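Local coordinates for protein 4-methyl-5(B-hydroxyethyl)-thiazole monophosphate biosynthesis enzyme (Vibrio cholerae O1 biovar El Tor, PDB 3OT1) that is of unconfirmed function but belongs to the DJ-1/PfpI family and may act in thiazole monophosphate biosynthesis, at residues 69-75 / 100-106; 62-66 / 90-96; 145-149 / 160-165. The contacts are given in a common frame with arbitrary orientation. Where two conformers were deposited one is given. Residues are numbered along the deposited sequence.

Contact 1 of 3, residues 69-75 / 100-106; sequences AEAFDAL and FSQQGKL
The C-terminal end of helix 91-102 and the lead into strand 106-110 pack against a 3-10 turn (69-71) and the start of strand 74-77, the helix-to-strand return of a beta-alpha-beta crossover between adjacent parallel strands of the mixed sheet. F100, near the C-terminal end of the helix (chi1 -86°, chi2 -96°), is the wedge. Its ring is held between two aliphatic groups: L75 CB lies 3.6 Å from the F100 ring centroid over one face, A69 CB 4.0 Å from it over the other, both CH-pi contacts, while F72 CB touches F100 CZ at the ring edge (3.6 Å). Q103 NE2 reaches E70 OE2 through one water. G104 (phi 75°) is the first residue to leave helical phi/psi, in a Schellman motif (G104 N to S101 O, K105 N to F100 O) that glycine adopts without strain. K105 is extended (chi1 m, then all t), so its NZ donates to A69 O (2.9 Å), F72 O (2.8 Å) and Q103 OE1 (2.8 Å). L106 comes alongside A74, CA to CA 4.9 Å. L106 O accepts from L75 N (3.1 Å), one water bridges the two segments beside it, and the CB atoms of A74 and L106 lie 4.0 Å apart. Beside the apolar sandwich, the ammonium supplements the F72 N bond to A69 O and binds F72 O, joining the turn to the chain just after the helix.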
loop_
_atom_site.group_PDB
_atom_site.type_symbol
_atom_site.label_atom_id
_atom_site.label_comp_id
_atom_site.label_asym_id
_atom_site.label_seq_id
_atom_site.Cartn_x
_atom_site.Cartn_y
_atom_site.Cartn_z
ATOM N N ALA A 69 16.215 -13.849 15.570
ATOM C CA ALA A 69 15.298 -12.994 16.287
ATOM C C ALA A 69 15.977 -11.956 17.160
ATOM O O ALA A 69 15.420 -10.901 17.360
ATOM C CB ALA A 69 14.311 -13.834 17.092
ATOM N N GLU A 70 17.183 -12.233 17.704
ATOM C CA GLU A 70 17.845 -11.263 18.615
ATOM C C GLU A 70 18.225 -9.965 17.921
ATOM O O GLU A 70 18.454 -8.951 18.597
ATOM C CB GLU A 70 19.085 -11.831 19.334
ATOM C CG GLU A 70 20.374 -11.846 18.526
ATOM C CD GLU A 70 20.420 -12.948 17.486
ATOM O OE1 GLU A 70 21.287 -12.856 16.580
ATOM O OE2 GLU A 70 19.604 -13.899 17.574
ATOM N N ALA A 71 18.277 -9.981 16.581
ATOM C CA ALA A 71 18.589 -8.779 15.805
ATOM C C ALA A 71 17.381 -7.885 15.577
ATOM O O ALA A 71 17.510 -6.859 14.921
ATOM C CB ALA A 71 19.204 -9.147 14.470
ATOM N N PHE A 72 16.210 -8.266 16.093
ATOM C CA PHE A 72 14.979 -7.523 15.823
ATOM C C PHE A 72 14.161 -7.327 17.079
ATOM O O PHE A 72 14.252 -8.112 18.025
ATOM C CB PHE A 72 14.144 -8.266 14.765
ATOM C CG PHE A 72 14.893 -8.486 13.484
ATOM C CD1 PHE A 72 14.986 -7.471 12.547
ATOM C CD2 PHE A 72 15.541 -9.673 13.212
ATOM C CE1 PHE A 72 15.685 -7.647 11.368
ATOM C CE2 PHE A 72 16.241 -9.851 12.040
ATOM C CZ PHE A 72 16.298 -8.823 11.097
ATOM N N ASP A 73 13.307 -6.324 17.052
ATOM C CA ASP A 73 12.363 -6.060 18.110
ATOM C C ASP A 73 10.971 -6.592 17.826
ATOM O O ASP A 73 10.199 -6.750 18.750
ATOM C CB ASP A 73 12.311 -4.568 18.364
ATOM C CG ASP A 73 13.676 -4.036 18.766
ATOM O OD1 ASP A 73 14.225 -4.508 19.779
ATOM O OD2 ASP A 73 14.233 -3.223 18.023
ATOM N N ALA A 74 10.639 -6.833 16.551
ATOM C CA ALA A 74 9.310 -7.297 16.202
ATOM C C ALA A 74 9.331 -7.945 14.839
ATOM O O ALA A 74 10.206 -7.689 14.014
ATOM C CB ALA A 74 8.303 -6.149 16.237
ATOM N N LEU A 75 8.333 -8.805 14.642
ATOM C CA LEU A 75 8.137 -9.575 13.422
ATOM C C LEU A 75 6.785 -9.170 12.841
ATOM O O LEU A 75 5.792 -9.211 13.552
ATOM C CB LEU A 75 8.141 -11.073 13.770
ATOM C CG LEU A 75 7.926 -12.049 12.624
ATOM C CD1 LEU A 75 9.053 -12.003 11.586
ATOM C CD2 LEU A 75 7.729 -13.455 13.159
ATOM N N PHE A 100 10.618 -15.314 18.186
ATOM C CA PHE A 100 10.159 -13.988 18.571
ATOM C C PHE A 100 9.220 -14.067 19.764
ATOM O O PHE A 100 9.348 -13.316 20.720
ATOM C CB PHE A 100 9.449 -13.276 17.411
ATOM C CG PHE A 100 10.380 -12.540 16.482
ATOM C CD1 PHE A 100 10.619 -11.176 16.629
ATOM C CD2 PHE A 100 10.980 -13.181 15.432
ATOM C CE1 PHE A 100 11.449 -10.487 15.782
ATOM C CE2 PHE A 100 11.801 -12.494 14.536
ATOM C CZ PHE A 100 12.035 -11.138 14.722
ATOM N N SER A 101 8.255 -14.969 19.711
ATOM C CA SER A 101 7.278 -15.066 20.766
ATOM C C SER A 101 7.915 -15.492 22.089
ATOM O O SER A 101 7.537 -14.981 23.130
ATOM C CB SER A 101 6.086 -15.947 20.386
ATOM O OG SER A 101 6.480 -17.265 20.181
ATOM N N GLN A 102 8.915 -16.356 22.023
ATOM C CA GLN A 102 9.595 -16.834 23.245
ATOM C C GLN A 102 10.640 -15.850 23.750
ATOM O O GLN A 102 11.222 -16.037 24.795
ATOM C CB GLN A 102 10.206 -18.195 22.990
ATOM C CG GLN A 102 9.128 -19.272 22.805
ATOM C CD GLN A 102 9.632 -20.587 22.256
ATOM O OE1 GLN A 102 10.799 -20.955 22.448
ATOM N NE2 GLN A 102 8.728 -21.343 21.646
ATOM N N GLN A 103 10.864 -14.769 23.036
ATOM C CA GLN A 103 11.638 -13.619 23.498
ATOM C C GLN A 103 10.762 -12.460 23.960
ATOM O O GLN A 103 11.268 -11.396 24.293
ATOM C CB GLN A 103 12.602 -13.173 22.414
ATOM C CG GLN A 103 13.664 -14.201 22.176
ATOM C CD GLN A 103 14.629 -13.858 21.080
ATOM O OE1 GLN A 103 14.702 -12.724 20.608
ATOM N NE2 GLN A 103 15.387 -14.852 20.648
ATOM N N GLY A 104 9.449 -12.673 23.989
ATOM C CA GLY A 104 8.505 -11.680 24.453
ATOM C C GLY A 104 8.255 -10.542 23.490
ATOM O O GLY A 104 7.730 -9.504 23.885
ATOM N N LYS A 105 8.606 -10.739 22.227
ATOM C CA LYS A 105 8.522 -9.678 21.225
ATOM C C LYS A 105 7.216 -9.692 20.484
ATOM O O LYS A 105 6.656 -10.750 20.239
ATOM C CB LYS A 105 9.667 -9.838 20.249
ATOM C CG LYS A 105 11.035 -9.557 20.908
ATOM C CD LYS A 105 12.217 -9.963 20.052
ATOM C CE LYS A 105 13.505 -9.534 20.743
ATOM N NZ LYS A 105 14.703 -10.016 20.018
ATOM N N LEU A 106 6.770 -8.504 20.083
ATOM C CA LEU A 106 5.597 -8.379 19.250
ATOM C C LEU A 106 5.724 -9.173 17.958
ATOM O O LEU A 106 6.679 -9.019 17.202
ATOM C CB LEU A 106 5.394 -6.908 18.922
ATOM C CG LEU A 106 4.145 -6.561 18.110
ATOM C CD1 LEU A 106 2.850 -6.904 18.875
ATOM C CD2 LEU A 106 4.178 -5.068 17.709
HETATM O O HOH W 1 17.986 -15.126 19.392
HETATM O O HOH W 2 16.883 -9.174 21.359
HETATM O O HOH W 3 8.469 -6.225 20.770
#

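Contact 2 of 3, residues 62-66 / 90-96; sequences QTLEA and STALLAL
This is helix-on-sheet packing of an alpha/beta sandwich: one leucine, from the turn after an edge strand, set against the N-terminal turns of a helix. After the short, weakly bonded edge strand 62-63 the chain bends into a 3-10 turn (64-66, A66 N to T63 O 3.1 Å) that brings L64 (chi1 t, chi2 p) toward helix 91-102; the closest CA atoms, of E65 and A92, are 6.2 Å apart. The forked end of L64 fits a shallow hollow lined by S90, A92, L93 and L96. L64 CD2 meets L93 CB (3.7 Å), A92 CB (4.4 Å) and S90 OG (4.0 Å), while L64 CD1 meets L96 CD1 at 3.6 Å. The lone methyl of A92 lets the turn come close; E65 CG lies 4.5 Å from A92 CB. S90 is the N-cap, its OG accepting from L93 N (3.0 Å). P15 of strand 11-16 also touches L64 and L93. With no hydrogen bond between the segments, the fit rests on van der Waals contact and the exclusion of water.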
loop_
_atom_site.group_PDB
_atom_site.type_symbol
_atom_site.label_atom_id
_atom_site.label_comp_id
_atom_site.label_asym_id
_atom_site.label_seq_id
_atom_site.Cartn_x
_atom_site.Cartn_y
_atom_site.Cartn_z
ATOM N N GLN A 62 17.822 -9.831 2.298
ATOM C CA GLN A 62 18.465 -11.039 2.755
ATOM C C GLN A 62 17.446 -12.166 2.760
ATOM O O GLN A 62 16.229 -11.973 2.575
ATOM C CB GLN A 62 19.070 -10.849 4.144
ATOM C CG GLN A 62 18.089 -10.590 5.251
ATOM C CD GLN A 62 18.764 -9.958 6.467
ATOM O OE1 GLN A 62 19.461 -8.942 6.352
ATOM N NE2 GLN A 62 18.561 -10.555 7.633
ATOM N N THR A 63 17.978 -13.345 2.966
ATOM C CA THR A 63 17.185 -14.543 2.972
ATOM C C THR A 63 16.641 -14.801 4.377
ATOM O O THR A 63 17.254 -14.444 5.392
ATOM C CB THR A 63 18.026 -15.730 2.487
ATOM O OG1 THR A 63 17.182 -16.864 2.273
ATOM C CG2 THR A 63 19.110 -16.061 3.487
ATOM N N LEU A 64 15.478 -15.422 4.449
ATOM C CA LEU A 64 14.896 -15.727 5.750
ATOM C C LEU A 64 15.799 -16.625 6.621
ATOM O O LEU A 64 15.812 -16.466 7.833
ATOM C CB LEU A 64 13.497 -16.317 5.590
ATOM C CG LEU A 64 12.615 -16.198 6.829
ATOM C CD1 LEU A 64 12.320 -14.736 7.200
ATOM C CD2 LEU A 64 11.349 -17.001 6.627
ATOM N N GLU A 65 16.553 -17.536 6.010
ATOM C CA GLU A 65 17.485 -18.403 6.760
ATOM C C GLU A 65 18.631 -17.642 7.454
ATOM O O GLU A 65 19.221 -18.146 8.412
ATOM C CB GLU A 65 18.071 -19.492 5.840
ATOM C CG GLU A 65 17.280 -20.802 5.776
ATOM C CD GLU A 65 18.010 -21.906 4.998
ATOM O OE1 GLU A 65 19.244 -21.810 4.831
ATOM O OE2 GLU A 65 17.350 -22.874 4.557
ATOM N N ALA A 66 18.964 -16.448 6.965
ATOM C CA ALA A 66 19.978 -15.590 7.611
ATOM C C ALA A 66 19.455 -14.731 8.772
ATOM O O ALA A 66 20.206 -13.906 9.330
ATOM C CB ALA A 66 20.627 -14.689 6.573
ATOM N N SER A 90 7.257 -23.048 5.432
ATOM C CA SER A 90 8.630 -22.691 5.665
ATOM C C SER A 90 9.044 -23.019 7.079
ATOM O O SER A 90 8.585 -22.410 8.025
ATOM C CB SER A 90 8.829 -21.189 5.439
ATOM O OG SER A 90 10.096 -20.755 5.901
ATOM N N THR A 91 9.932 -23.998 7.202
ATOM C CA THR A 91 10.518 -24.371 8.488
ATOM C C THR A 91 11.082 -23.148 9.203
ATOM O O THR A 91 10.845 -22.942 10.404
ATOM C CB THR A 91 11.600 -25.463 8.282
ATOM O OG1 THR A 91 11.010 -26.563 7.572
ATOM C CG2 THR A 91 12.171 -25.903 9.626
ATOM N N ALA A 92 11.843 -22.350 8.474
ATOM C CA ALA A 92 12.502 -21.198 9.067
ATOM C C ALA A 92 11.486 -20.166 9.539
ATOM O O ALA A 92 11.685 -19.548 10.575
ATOM C CB ALA A 92 13.462 -20.559 8.078
ATOM N N LEU A 93 10.421 -19.934 8.777
ATOM C CA LEU A 93 9.431 -18.939 9.168
ATOM C C LEU A 93 8.751 -19.371 10.460
ATOM O O LEU A 93 8.566 -18.580 11.388
ATOM C CB LEU A 93 8.418 -18.718 8.033
ATOM C CG LEU A 93 7.377 -17.586 8.101
ATOM C CD1 LEU A 93 6.288 -17.915 9.094
ATOM C CD2 LEU A 93 8.018 -16.224 8.437
ATOM N N LEU A 94 8.317 -20.628 10.496
ATOM C CA LEU A 94 7.646 -21.128 11.686
ATOM C C LEU A 94 8.552 -21.060 12.920
ATOM O O LEU A 94 8.097 -20.697 14.001
ATOM C CB LEU A 94 7.142 -22.552 11.460
ATOM C CG LEU A 94 6.091 -22.703 10.349
ATOM C CD1 LEU A 94 5.742 -24.197 10.176
ATOM C CD2 LEU A 94 4.831 -21.899 10.602
ATOM N N ALA A 95 9.827 -21.380 12.745
ATOM C CA ALA A 95 10.795 -21.258 13.823
ATOM C C ALA A 95 10.962 -19.811 14.287
ATOM O O ALA A 95 11.153 -19.579 15.481
ATOM C CB ALA A 95 12.153 -21.866 13.386
ATOM N N LEU A 96 10.935 -18.841 13.364
ATOM C CA LEU A 96 11.054 -17.448 13.756
ATOM C C LEU A 96 9.855 -17.022 14.576
ATOM O O LEU A 96 9.998 -16.237 15.489
ATOM C CB LEU A 96 11.200 -16.539 12.537
ATOM C CG LEU A 96 12.600 -16.526 11.968
ATOM C CD1 LEU A 96 12.578 -15.934 10.584
ATOM C CD2 LEU A 96 13.588 -15.744 12.844
#

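Contact 3 of 3, residues 145-149 / 160-165; sequences SRQRV and SQGPGT
This is a polar, backbone-directed contact at the subunit interface of the dimer, between the two loops that flank an edge hairpin of the sheet: one enters strand 149-152, the other leaves strand 157-160. V149 and S160 form an antiparallel non-hydrogen-bonded pair, CA to CA 4.5 Å, their side chains on the same face; beyond it the chains part, and side chains take over. S160 (chi1 t) donates from OG to R148 O (2.7 Å) and accepts there from T165 OG1 (2.7 Å), while T165 OG1 in turn accepts from G162 N (3.0 Å): small hydroxyls relay bonds in a tight space. Q161 (chi1 m, chi2 t) has the reach and the amide to donate from NE2 to Q147 O at 2.9 Å. At the start of 145-149, S145 OG accepts from Q147 N (3.0 Å), an ST turn. G162 is fully extended, and a side chain there would clash with P163. R148 (chi1 m, chi2 t, chi3 p) lays a guanidinium face on T165 CG2, 3.5 Å from its NH2. That guanidinium forms a salt bridge with E168 of helix 166-178 and hydrogen bonds to the backbone of the neighbouring subunit, while V149 and S160 lean on the same helix and P163 meets helix 22-34.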
loop_
_atom_site.group_PDB
_atom_site.type_symbol
_atom_site.label_atom_id
_atom_site.label_comp_id
_atom_site.label_asym_id
_atom_site.label_seq_id
_atom_site.Cartn_x
_atom_site.Cartn_y
_atom_site.Cartn_z
ATOM N N SER A 145 -11.772 -12.441 16.842
ATOM C CA SER A 145 -12.111 -11.043 16.886
ATOM C C SER A 145 -12.538 -10.572 15.493
ATOM O O SER A 145 -11.921 -10.968 14.485
ATOM C CB SER A 145 -10.890 -10.255 17.308
ATOM O OG SER A 145 -11.149 -8.877 17.213
ATOM N N ARG A 146 -13.544 -9.703 15.440
ATOM C CA ARG A 146 -13.933 -9.017 14.211
ATOM C C ARG A 146 -13.473 -7.569 14.201
ATOM O O ARG A 146 -13.910 -6.784 13.363
ATOM C CB ARG A 146 -15.449 -9.094 13.996
ATOM C CG ARG A 146 -15.921 -10.514 13.741
ATOM C CD ARG A 146 -17.436 -10.644 13.698
ATOM N NE ARG A 146 -17.823 -12.006 13.335
ATOM C CZ ARG A 146 -17.817 -13.043 14.168
ATOM N NH1 ARG A 146 -18.182 -14.238 13.729
ATOM N NH2 ARG A 146 -17.460 -12.895 15.437
ATOM N N GLN A 147 -12.587 -7.214 15.120
ATOM C CA GLN A 147 -11.964 -5.898 15.056
ATOM C C GLN A 147 -11.115 -5.792 13.802
ATOM O O GLN A 147 -10.494 -6.767 13.373
ATOM C CB GLN A 147 -11.040 -5.676 16.235
ATOM C CG GLN A 147 -11.692 -5.655 17.586
ATOM C CD GLN A 147 -10.676 -5.982 18.630
ATOM O OE1 GLN A 147 -10.345 -7.146 18.859
ATOM N NE2 GLN A 147 -10.120 -4.959 19.220
ATOM N N ARG A 148 -11.073 -4.597 13.235
ATOM C CA ARG A 148 -10.178 -4.332 12.113
ATOM C C ARG A 148 -8.723 -4.560 12.509
ATOM O O ARG A 148 -7.954 -5.084 11.691
ATOM C CB ARG A 148 -10.377 -2.904 11.587
ATOM C CG ARG A 148 -11.742 -2.679 10.950
ATOM C CD ARG A 148 -11.974 -1.245 10.568
ATOM N NE ARG A 148 -11.129 -0.823 9.470
ATOM C CZ ARG A 148 -11.365 -1.072 8.183
ATOM N NH1 ARG A 148 -12.444 -1.740 7.800
ATOM N NH2 ARG A 148 -10.516 -0.614 7.288
ATOM N N VAL A 149 -8.354 -4.174 13.734
ATOM C CA VAL A 149 -7.046 -4.426 14.330
ATOM C C VAL A 149 -7.283 -4.980 15.744
ATOM O O VAL A 149 -7.970 -4.363 16.535
ATOM C CB VAL A 149 -6.212 -3.132 14.405
ATOM C CG1 VAL A 149 -4.859 -3.375 15.054
ATOM C CG2 VAL A 149 -6.018 -2.500 13.019
ATOM N N SER A 160 -4.683 -8.312 12.050
ATOM C CA SER A 160 -5.546 -7.417 11.309
ATOM C C SER A 160 -6.070 -8.130 10.062
ATOM O O SER A 160 -5.676 -9.242 9.764
ATOM C CB SER A 160 -4.798 -6.129 10.992
ATOM O OG SER A 160 -5.597 -5.100 10.455
ATOM N N GLN A 161 -6.985 -7.499 9.345
ATOM C CA GLN A 161 -7.838 -8.189 8.379
ATOM C C GLN A 161 -7.441 -8.169 6.906
ATOM O O GLN A 161 -7.618 -9.175 6.248
ATOM C CB GLN A 161 -9.270 -7.666 8.504
ATOM C CG GLN A 161 -9.897 -7.938 9.877
ATOM C CD GLN A 161 -11.385 -7.759 9.865
ATOM O OE1 GLN A 161 -12.016 -7.666 8.803
ATOM N NE2 GLN A 161 -11.982 -7.771 11.045
ATOM N N GLY A 162 -6.974 -7.070 6.338
ATOM C CA GLY A 162 -6.817 -7.064 4.890
ATOM C C GLY A 162 -6.167 -5.815 4.368
ATOM O O GLY A 162 -5.701 -4.950 5.117
ATOM N N PRO A 163 -6.148 -5.681 3.044
ATOM C CA PRO A 163 -5.503 -4.542 2.424
ATOM C C PRO A 163 -5.991 -3.211 3.010
ATOM O O PRO A 163 -5.197 -2.311 3.261
ATOM C CB PRO A 163 -5.871 -4.709 0.939
ATOM C CG PRO A 163 -5.978 -6.178 0.753
ATOM C CD PRO A 163 -6.620 -6.656 2.033
ATOM N N GLY A 164 -7.298 -3.096 3.204
ATOM C CA GLY A 164 -7.907 -1.876 3.690
ATOM C C GLY A 164 -7.731 -1.601 5.164
ATOM O O GLY A 164 -8.122 -0.528 5.629
ATOM N N THR A 165 -7.137 -2.542 5.908
ATOM C CA THR A 165 -6.766 -2.315 7.308
ATOM C C THR A 165 -5.260 -2.223 7.512
ATOM O O THR A 165 -4.811 -2.068 8.646
ATOM C CB THR A 165 -7.353 -3.409 8.254
ATOM O OG1 THR A 165 -6.686 -4.646 8.010
ATOM C CG2 THR A 165 -8.874 -3.551 8.098
#

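In the fold
Contacts 1 and 2 are neighbours, their centres 13 Å apart. They share helix 91-102, contact 2 using its start and contact 1 its end, and touch where L96 meets A69 and L75. Their segments alternate along the chain, so 62-75 runs beside one helix on its way from strand 62-63 to strand 74-77. Contact 3 follows later in sequence, across the centre of the chain, 22 Å from contact 1 and 25 Å from contact 2 between centres. All three reach the same sheet: contact 2 near one outer strand, contact 1 in the middle, contact 3 by the other outer strand, where the second subunit is also met. Together they sample the DJ-1-type alpha/beta sandwich from edge to edge.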